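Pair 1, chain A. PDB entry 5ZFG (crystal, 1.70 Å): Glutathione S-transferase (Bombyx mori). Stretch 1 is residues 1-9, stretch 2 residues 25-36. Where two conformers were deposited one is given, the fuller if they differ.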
# COMPACT_ATOMS: atom_id res chain seq x y z
N MET A 1 -10.95 -26.83 -1.00
CA MET A 1 -10.54 -25.48 -0.63
C MET A 1 -9.42 -25.50 0.40
O MET A 1 -9.63 -25.10 1.55
CB MET A 1 -11.73 -24.70 -0.09
N VAL A 2 -8.25 -26.00 -0.00
CA VAL A 2 -7.08 -26.01 0.88
C VAL A 2 -6.53 -24.61 1.12
O VAL A 2 -5.62 -24.43 1.94
CB VAL A 2 -5.99 -26.95 0.31
CG1 VAL A 2 -5.20 -26.28 -0.80
CG2 VAL A 2 -5.06 -27.48 1.43
N LEU A 3 -7.07 -23.60 0.43
CA LEU A 3 -6.70 -22.21 0.67
C LEU A 3 -7.41 -21.70 1.93
O LEU A 3 -8.63 -21.83 2.06
CB LEU A 3 -7.10 -21.38 -0.54
CG LEU A 3 -6.79 -19.88 -0.63
CD1 LEU A 3 -5.30 -19.68 -0.51
CD2 LEU A 3 -7.26 -19.36 -1.96
N LYS A 4 -6.65 -21.11 2.85
CA LYS A 4 -7.16 -20.76 4.16
C LYS A 4 -7.01 -19.26 4.39
O LYS A 4 -5.92 -18.71 4.20
CB LYS A 4 -6.43 -21.53 5.26
CG LYS A 4 -6.62 -23.06 5.16
CD LYS A 4 -5.99 -23.76 6.35
CE LYS A 4 -5.81 -25.25 6.10
NZ LYS A 4 -5.43 -25.94 7.36
N LEU A 5 -8.09 -18.61 4.83
CA LEU A 5 -8.06 -17.18 5.16
C LEU A 5 -8.36 -16.98 6.63
O LEU A 5 -9.46 -17.32 7.10
CB LEU A 5 -9.07 -16.40 4.32
CG LEU A 5 -9.08 -14.90 4.60
CD1 LEU A 5 -7.81 -14.26 4.04
CD2 LEU A 5 -10.32 -14.25 3.98
N TYR A 6 -7.41 -16.38 7.34
CA TYR A 6 -7.61 -15.97 8.73
C TYR A 6 -8.11 -14.53 8.74
O TYR A 6 -7.40 -13.62 8.29
CB TYR A 6 -6.30 -16.12 9.51
CG TYR A 6 -5.87 -17.57 9.59
CD1 TYR A 6 -6.15 -18.33 10.72
CD2 TYR A 6 -5.22 -18.19 8.52
CE1 TYR A 6 -5.77 -19.66 10.80
CE2 TYR A 6 -4.84 -19.53 8.59
CZ TYR A 6 -5.12 -20.26 9.73
OH TYR A 6 -4.75 -21.60 9.82
N ALA A 7 -9.33 -14.33 9.23
CA ALA A 7 -10.05 -13.07 9.05
C ALA A 7 -10.82 -12.73 10.32
O ALA A 7 -10.97 -13.57 11.21
CB ALA A 7 -11.01 -13.15 7.86
N VAL A 8 -11.32 -11.49 10.41
CA VAL A 8 -12.19 -11.07 11.50
C VAL A 8 -13.49 -10.53 10.90
O VAL A 8 -13.48 -9.85 9.87
CB VAL A 8 -11.49 -10.05 12.42
CG1 VAL A 8 -11.32 -8.67 11.76
CG2 VAL A 8 -12.23 -9.93 13.75
N SER A 9 -14.60 -10.82 11.58
CA SER A 9 -15.95 -10.61 11.04
C SER A 9 -16.32 -9.15 10.81
O SER A 9 -17.23 -8.88 10.03
CB SER A 9 -16.97 -11.24 11.98
OG SER A 9 -16.94 -10.57 13.24
N GLU A 25 -14.68 -16.76 -7.56
CA GLU A 25 -15.06 -18.17 -7.41
C GLU A 25 -13.87 -19.04 -7.02
O GLU A 25 -13.74 -20.17 -7.48
CB GLU A 25 -15.73 -18.69 -8.69
CG GLU A 25 -16.75 -17.73 -9.27
CD GLU A 25 -17.59 -18.37 -10.36
OE1 GLU A 25 -17.21 -18.25 -11.55
OE2 GLU A 25 -18.61 -19.00 -10.02
N VAL A 26 -13.00 -18.52 -6.16
CA VAL A 26 -11.88 -19.27 -5.63
C VAL A 26 -12.31 -19.87 -4.29
O VAL A 26 -12.66 -19.11 -3.37
CB VAL A 26 -10.63 -18.39 -5.46
CG1 VAL A 26 -9.53 -19.17 -4.79
CG2 VAL A 26 -10.15 -17.86 -6.82
N PRO A 27 -12.36 -21.19 -4.16
CA PRO A 27 -12.84 -21.78 -2.90
C PRO A 27 -11.82 -21.61 -1.79
O PRO A 27 -10.61 -21.67 -2.02
CB PRO A 27 -13.04 -23.26 -3.25
CG PRO A 27 -13.12 -23.29 -4.76
CD PRO A 27 -12.16 -22.22 -5.19
N PHE A 28 -12.31 -21.39 -0.57
CA PHE A 28 -11.40 -21.22 0.57
C PHE A 28 -12.10 -21.61 1.86
O PHE A 28 -13.33 -21.64 1.94
CB PHE A 28 -10.90 -19.77 0.67
CG PHE A 28 -11.97 -18.78 1.03
CD1 PHE A 28 -12.09 -18.28 2.33
CD2 PHE A 28 -12.86 -18.33 0.06
CE1 PHE A 28 -13.07 -17.37 2.64
CE2 PHE A 28 -13.84 -17.42 0.37
CZ PHE A 28 -13.95 -16.93 1.67
N GLU A 29 -11.29 -21.91 2.87
CA GLU A 29 -11.76 -22.12 4.23
C GLU A 29 -11.56 -20.83 5.02
O GLU A 29 -10.47 -20.24 4.98
CB GLU A 29 -11.00 -23.27 4.90
CG GLU A 29 -11.29 -23.41 6.40
CD GLU A 29 -10.58 -24.60 7.04
OE1 GLU A 29 -10.64 -25.70 6.46
OE2 GLU A 29 -9.99 -24.43 8.12
N LEU A 30 -12.61 -20.40 5.71
CA LEU A 30 -12.59 -19.20 6.55
C LEU A 30 -12.30 -19.57 7.99
O LEU A 30 -12.97 -20.44 8.57
CB LEU A 30 -13.93 -18.47 6.45
CG LEU A 30 -14.18 -17.26 7.37
CD1 LEU A 30 -13.14 -16.17 7.09
CD2 LEU A 30 -15.56 -16.71 7.15
N ILE A 31 -11.31 -18.92 8.58
CA ILE A 31 -11.01 -19.05 10.01
C ILE A 31 -11.29 -17.70 10.65
O ILE A 31 -10.60 -16.72 10.36
CB ILE A 31 -9.57 -19.51 10.27
CG1 ILE A 31 -9.34 -20.90 9.70
CG2 ILE A 31 -9.28 -19.51 11.77
CD1 ILE A 31 -8.40 -20.94 8.54
N ASN A 32 -12.30 -17.66 11.52
CA ASN A 32 -12.65 -16.46 12.26
C ASN A 32 -11.68 -16.33 13.42
O ASN A 32 -11.72 -17.14 14.35
CB ASN A 32 -14.08 -16.56 12.76
CG ASN A 32 -15.08 -16.41 11.66
OD1 ASN A 32 -15.17 -15.35 11.03
ND2 ASN A 32 -15.86 -17.47 11.40
N VAL A 33 -10.82 -15.33 13.37
CA VAL A 33 -9.80 -15.15 14.40
C VAL A 33 -10.48 -14.55 15.63
O VAL A 33 -11.28 -13.61 15.51
CB VAL A 33 -8.65 -14.27 13.88
CG1 VAL A 33 -7.70 -13.86 15.03
CG2 VAL A 33 -7.88 -15.00 12.77
N ASP A 34 -10.17 -15.09 16.80
CA ASP A 34 -10.81 -14.63 18.04
C ASP A 34 -10.06 -13.40 18.53
O ASP A 34 -9.12 -13.50 19.30
CB ASP A 34 -10.83 -15.73 19.09
CG ASP A 34 -11.77 -15.42 20.24
OD1 ASP A 34 -12.06 -14.22 20.48
OD2 ASP A 34 -12.21 -16.38 20.91
N PHE A 35 -10.51 -12.23 18.07
CA PHE A 35 -9.84 -10.97 18.39
C PHE A 35 -9.92 -10.67 19.89
O PHE A 35 -8.92 -10.29 20.52
CB PHE A 35 -10.45 -9.84 17.58
CG PHE A 35 -9.72 -8.54 17.68
CD1 PHE A 35 -8.59 -8.30 16.91
CD2 PHE A 35 -10.17 -7.54 18.54
CE1 PHE A 35 -7.92 -7.08 17.00
CE2 PHE A 35 -9.50 -6.33 18.62
CZ PHE A 35 -8.37 -6.10 17.85
N GLY A 36 -11.11 -10.86 20.48
CA GLY A 36 -11.27 -10.59 21.90
C GLY A 36 -10.38 -11.45 22.78
O GLY A 36 -9.89 -11.00 23.82
O HOH W 1 -7.56 -25.70 8.69

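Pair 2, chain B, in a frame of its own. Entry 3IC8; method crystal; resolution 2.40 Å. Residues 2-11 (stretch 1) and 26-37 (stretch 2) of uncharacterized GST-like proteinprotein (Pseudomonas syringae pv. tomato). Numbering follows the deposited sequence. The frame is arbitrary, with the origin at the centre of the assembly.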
# COMPACT_ATOMS: atom_id res chain seq x y z
N SER B 2 13.22 -21.24 -26.25
CA SER B 2 11.82 -21.16 -25.89
C SER B 2 11.52 -20.10 -24.82
O SER B 2 10.44 -19.57 -24.74
CB SER B 2 11.32 -22.52 -25.43
OG SER B 2 9.98 -22.46 -25.00
N GLU B 3 12.49 -19.84 -23.97
CA GLU B 3 12.36 -18.86 -22.91
C GLU B 3 12.40 -17.46 -23.44
O GLU B 3 13.03 -17.21 -24.42
CB GLU B 3 13.47 -19.02 -21.90
CG GLU B 3 13.34 -20.17 -20.97
CD GLU B 3 14.65 -20.63 -20.46
OE1 GLU B 3 15.58 -20.79 -21.26
OE2 GLU B 3 14.77 -20.84 -19.26
N LEU B 4 11.75 -16.54 -22.76
CA LEU B 4 11.93 -15.15 -23.08
C LEU B 4 13.23 -14.72 -22.50
O LEU B 4 13.50 -14.97 -21.37
CB LEU B 4 10.85 -14.32 -22.44
CG LEU B 4 9.56 -14.03 -23.17
CD1 LEU B 4 9.20 -15.09 -24.12
CD2 LEU B 4 8.50 -13.83 -22.18
N ILE B 5 14.05 -14.06 -23.29
CA ILE B 5 15.31 -13.58 -22.78
C ILE B 5 15.43 -12.09 -22.95
O ILE B 5 15.29 -11.58 -24.01
CB ILE B 5 16.47 -14.27 -23.48
CG1 ILE B 5 16.42 -15.77 -23.23
CG2 ILE B 5 17.73 -13.75 -22.99
CD1 ILE B 5 17.43 -16.54 -23.97
N LEU B 6 15.70 -11.39 -21.88
CA LEU B 6 15.94 -9.98 -21.99
C LEU B 6 17.41 -9.64 -21.76
O LEU B 6 18.00 -10.00 -20.78
CB LEU B 6 15.07 -9.21 -21.02
CG LEU B 6 15.02 -7.71 -21.19
CD1 LEU B 6 14.22 -7.39 -22.40
CD2 LEU B 6 14.44 -7.07 -20.00
N HIS B 7 17.99 -8.94 -22.72
CA HIS B 7 19.34 -8.45 -22.62
C HIS B 7 19.25 -6.99 -22.24
O HIS B 7 18.74 -6.19 -22.98
CB HIS B 7 20.01 -8.56 -23.97
CG HIS B 7 20.21 -9.95 -24.45
ND1 HIS B 7 21.41 -10.59 -24.37
CD2 HIS B 7 19.36 -10.82 -25.03
CE1 HIS B 7 21.30 -11.80 -24.87
NE2 HIS B 7 20.06 -11.97 -25.27
N HIS B 8 19.72 -6.64 -21.06
CA HIS B 8 19.58 -5.29 -20.57
C HIS B 8 20.60 -4.90 -19.55
O HIS B 8 21.34 -5.70 -19.08
CB HIS B 8 18.19 -5.07 -20.02
CG HIS B 8 17.95 -5.78 -18.74
ND1 HIS B 8 18.12 -7.13 -18.59
CD2 HIS B 8 17.52 -5.33 -17.55
CE1 HIS B 8 17.83 -7.47 -17.36
NE2 HIS B 8 17.45 -6.40 -16.71
N TYR B 9 20.61 -3.64 -19.20
CA TYR B 9 21.46 -3.22 -18.14
C TYR B 9 20.54 -2.95 -17.00
O TYR B 9 19.74 -2.08 -17.05
CB TYR B 9 22.22 -1.98 -18.56
CG TYR B 9 23.38 -1.62 -17.67
CD1 TYR B 9 24.55 -2.32 -17.70
CD2 TYR B 9 23.28 -0.57 -16.81
CE1 TYR B 9 25.57 -1.99 -16.90
CE2 TYR B 9 24.30 -0.24 -16.02
CZ TYR B 9 25.43 -0.95 -16.06
OH TYR B 9 26.43 -0.59 -15.25
N PRO B 10 20.70 -3.72 -15.97
CA PRO B 10 19.75 -3.82 -14.87
C PRO B 10 19.52 -2.57 -14.07
O PRO B 10 18.44 -2.37 -13.60
CB PRO B 10 20.35 -4.91 -14.03
CG PRO B 10 21.01 -5.73 -14.97
CD PRO B 10 21.61 -4.86 -15.96
N THR B 11 20.52 -1.75 -13.90
CA THR B 11 20.37 -0.55 -13.13
C THR B 11 20.02 0.66 -13.97
O THR B 11 19.91 1.73 -13.47
CB THR B 11 21.61 -0.27 -12.31
OG1 THR B 11 22.75 -0.35 -13.14
CG2 THR B 11 21.73 -1.26 -11.25
N GLY B 26 3.11 -10.79 -16.80
CA GLY B 26 3.23 -11.91 -15.89
C GLY B 26 3.97 -13.13 -16.38
O GLY B 26 3.58 -14.24 -16.14
N VAL B 27 5.06 -12.90 -17.07
CA VAL B 27 5.79 -13.93 -17.75
C VAL B 27 7.06 -14.15 -17.00
O VAL B 27 7.49 -13.31 -16.28
CB VAL B 27 6.13 -13.50 -19.15
CG1 VAL B 27 5.04 -13.84 -20.09
CG2 VAL B 27 6.42 -12.04 -19.19
N ASN B 28 7.66 -15.30 -17.18
CA ASN B 28 8.91 -15.58 -16.57
C ASN B 28 9.96 -15.40 -17.62
O ASN B 28 9.79 -15.80 -18.73
CB ASN B 28 8.91 -17.00 -16.05
CG ASN B 28 8.11 -17.15 -14.80
OD1 ASN B 28 8.63 -17.43 -13.75
ND2 ASN B 28 6.82 -16.96 -14.90
N TRP B 29 11.04 -14.74 -17.28
CA TRP B 29 12.04 -14.40 -18.25
C TRP B 29 13.45 -14.57 -17.73
O TRP B 29 13.68 -14.58 -16.56
CB TRP B 29 11.81 -12.99 -18.80
CG TRP B 29 11.70 -11.93 -17.78
CD1 TRP B 29 10.66 -11.70 -16.99
CD2 TRP B 29 12.68 -10.96 -17.45
NE1 TRP B 29 10.91 -10.66 -16.17
CE2 TRP B 29 12.15 -10.18 -16.44
CE3 TRP B 29 13.97 -10.69 -17.90
CZ2 TRP B 29 12.84 -9.14 -15.88
CZ3 TRP B 29 14.64 -9.66 -17.34
CH2 TRP B 29 14.08 -8.90 -16.35
N ARG B 30 14.39 -14.67 -18.64
CA ARG B 30 15.76 -14.78 -18.28
C ARG B 30 16.41 -13.42 -18.39
O ARG B 30 16.15 -12.72 -19.30
CB ARG B 30 16.46 -15.76 -19.19
CG ARG B 30 15.83 -17.10 -19.26
CD ARG B 30 15.59 -17.68 -17.91
NE ARG B 30 16.83 -17.90 -17.18
CZ ARG B 30 17.63 -18.92 -17.40
NH1 ARG B 30 17.34 -19.81 -18.30
NH2 ARG B 30 18.72 -19.05 -16.71
N SER B 31 17.26 -13.08 -17.45
CA SER B 31 17.92 -11.80 -17.48
C SER B 31 19.37 -11.93 -17.87
O SER B 31 20.13 -12.56 -17.21
CB SER B 31 17.85 -11.17 -16.12
OG SER B 31 18.40 -9.90 -16.16
N VAL B 32 19.75 -11.29 -18.95
CA VAL B 32 21.12 -11.29 -19.35
C VAL B 32 21.63 -9.91 -19.09
O VAL B 32 21.11 -8.97 -19.59
CB VAL B 32 21.31 -11.58 -20.83
CG1 VAL B 32 22.72 -11.48 -21.20
CG2 VAL B 32 20.82 -12.90 -21.16
N THR B 33 22.66 -9.80 -18.28
CA THR B 33 23.22 -8.50 -17.99
C THR B 33 24.31 -8.15 -18.97
O THR B 33 25.34 -8.74 -19.00
CB THR B 33 23.82 -8.47 -16.61
OG1 THR B 33 22.81 -8.75 -15.65
CG2 THR B 33 24.38 -7.14 -16.34
N ILE B 34 24.06 -7.15 -19.77
CA ILE B 34 25.00 -6.68 -20.75
C ILE B 34 26.02 -5.76 -20.16
O ILE B 34 25.85 -5.28 -19.08
CB ILE B 34 24.28 -5.95 -21.84
CG1 ILE B 34 23.56 -4.76 -21.26
CG2 ILE B 34 23.28 -6.83 -22.49
CD1 ILE B 34 22.84 -4.06 -22.26
N PRO B 35 27.07 -5.48 -20.91
CA PRO B 35 28.07 -4.50 -20.52
C PRO B 35 27.68 -3.07 -20.87
O PRO B 35 27.07 -2.86 -21.88
CB PRO B 35 29.29 -4.92 -21.32
CG PRO B 35 28.82 -5.83 -22.31
CD PRO B 35 27.65 -6.50 -21.78
N SER B 36 28.01 -2.11 -20.03
CA SER B 36 27.98 -0.72 -20.40
C SER B 36 29.05 -0.39 -21.42
O SER B 36 28.87 0.42 -22.30
CB SER B 36 28.13 0.18 -19.18
OG SER B 36 29.01 -0.37 -18.24
N ILE B 37 30.20 -1.01 -21.24
CA ILE B 37 31.41 -0.79 -22.00
C ILE B 37 31.35 -1.33 -23.40
O ILE B 37 30.77 -2.37 -23.61
CB ILE B 37 32.51 -1.54 -21.33
CG1 ILE B 37 33.24 -0.64 -20.37
CG2 ILE B 37 33.41 -2.11 -22.33
CD1 ILE B 37 32.75 -0.77 -19.01

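Pair 1 and pair 2 each bring together two parallel strands, and their central backbones superpose with an RMSD of 0.4 Å. The strand directions diverge by 24° in pair 1 and 32° in pair 2. In both, one ladder of five backbone hydrogen bonds sets the register. In pair 1 Leu5(A) bonds through both its N and its O to the partner strand, its N to Glu29(A) O and its O to Ile31(A) N, each at 2.9 Å; the matching Leu6(B) does the same, its N 2.9 Å from Arg30(B) O and its O 2.8 Å from Val32(B) N. The ladder ends with Val33(A) N to Ala7(A) O at 2.8 Å and, more loosely, Ile34(B) N to His8(B) O at 3.2 Å. Because these bonds use main-chain atoms alone, the side chains are free to differ.

Beside the leucine of the first strand, Leu5(A) or Leu6(B), packs an aromatic residue. Phe28(A) CD1 lies 4.1 Å from Leu5(A) CB, and at the same positions Trp29(B) CE3 lies 3.6 Å from Leu6(B) CB. A large aromatic side chain suits this place because it brings apolar ring carbons against the leucine CB. On the face of Leu5(A) and Leu6(B), a small residue and a large one exchange places. In pair 1 Ala7(A) is small, and Leu30(A) reaches it, Leu30(A) CD1 to Ala7(A) CB 3.8 Å. In pair 2 the bulk lies on the first strand, as His8(B), while the position of Leu30(A) is taken by the short Ser31(B); the edge of Trp29(B) is directed toward the imidazole face in an offset edge-to-face pair.

The other face carries Tyr6(A) and Ile31(A), matched by His7(B) and Val32(B). Ile31(A) places CD1 3.7 Å from the centroid of the Tyr6(A) ring, 18° off its normal. The shorter valine makes a less centred CH-pi contact, with Val32(B) CB 4.1 Å from the His7(B) ring centroid. A branched aliphatic residue suits either ring, offering a nonpolar surface to its face.

Charge is handled differently on this face. Lys4(A) and Glu29(A) are bridged by a water, whose O lies 2.5 Å from Lys4(A) NZ and 2.8 Å from Glu29(A) OE2; both chains are long enough to reach it. In pair 2 the lysine position is the apolar Ile5(B), whose CG2 packs 3.7 Å from Val32(B) CG2. Arg30(B), in the glutamate's place, instead forms a direct salt bridge with Glu3(B), Arg30(B) NH1 to Glu3(B) OE2 2.9 Å. Glu3(B) matches Val2(A), which makes no contact with the opposing stretch.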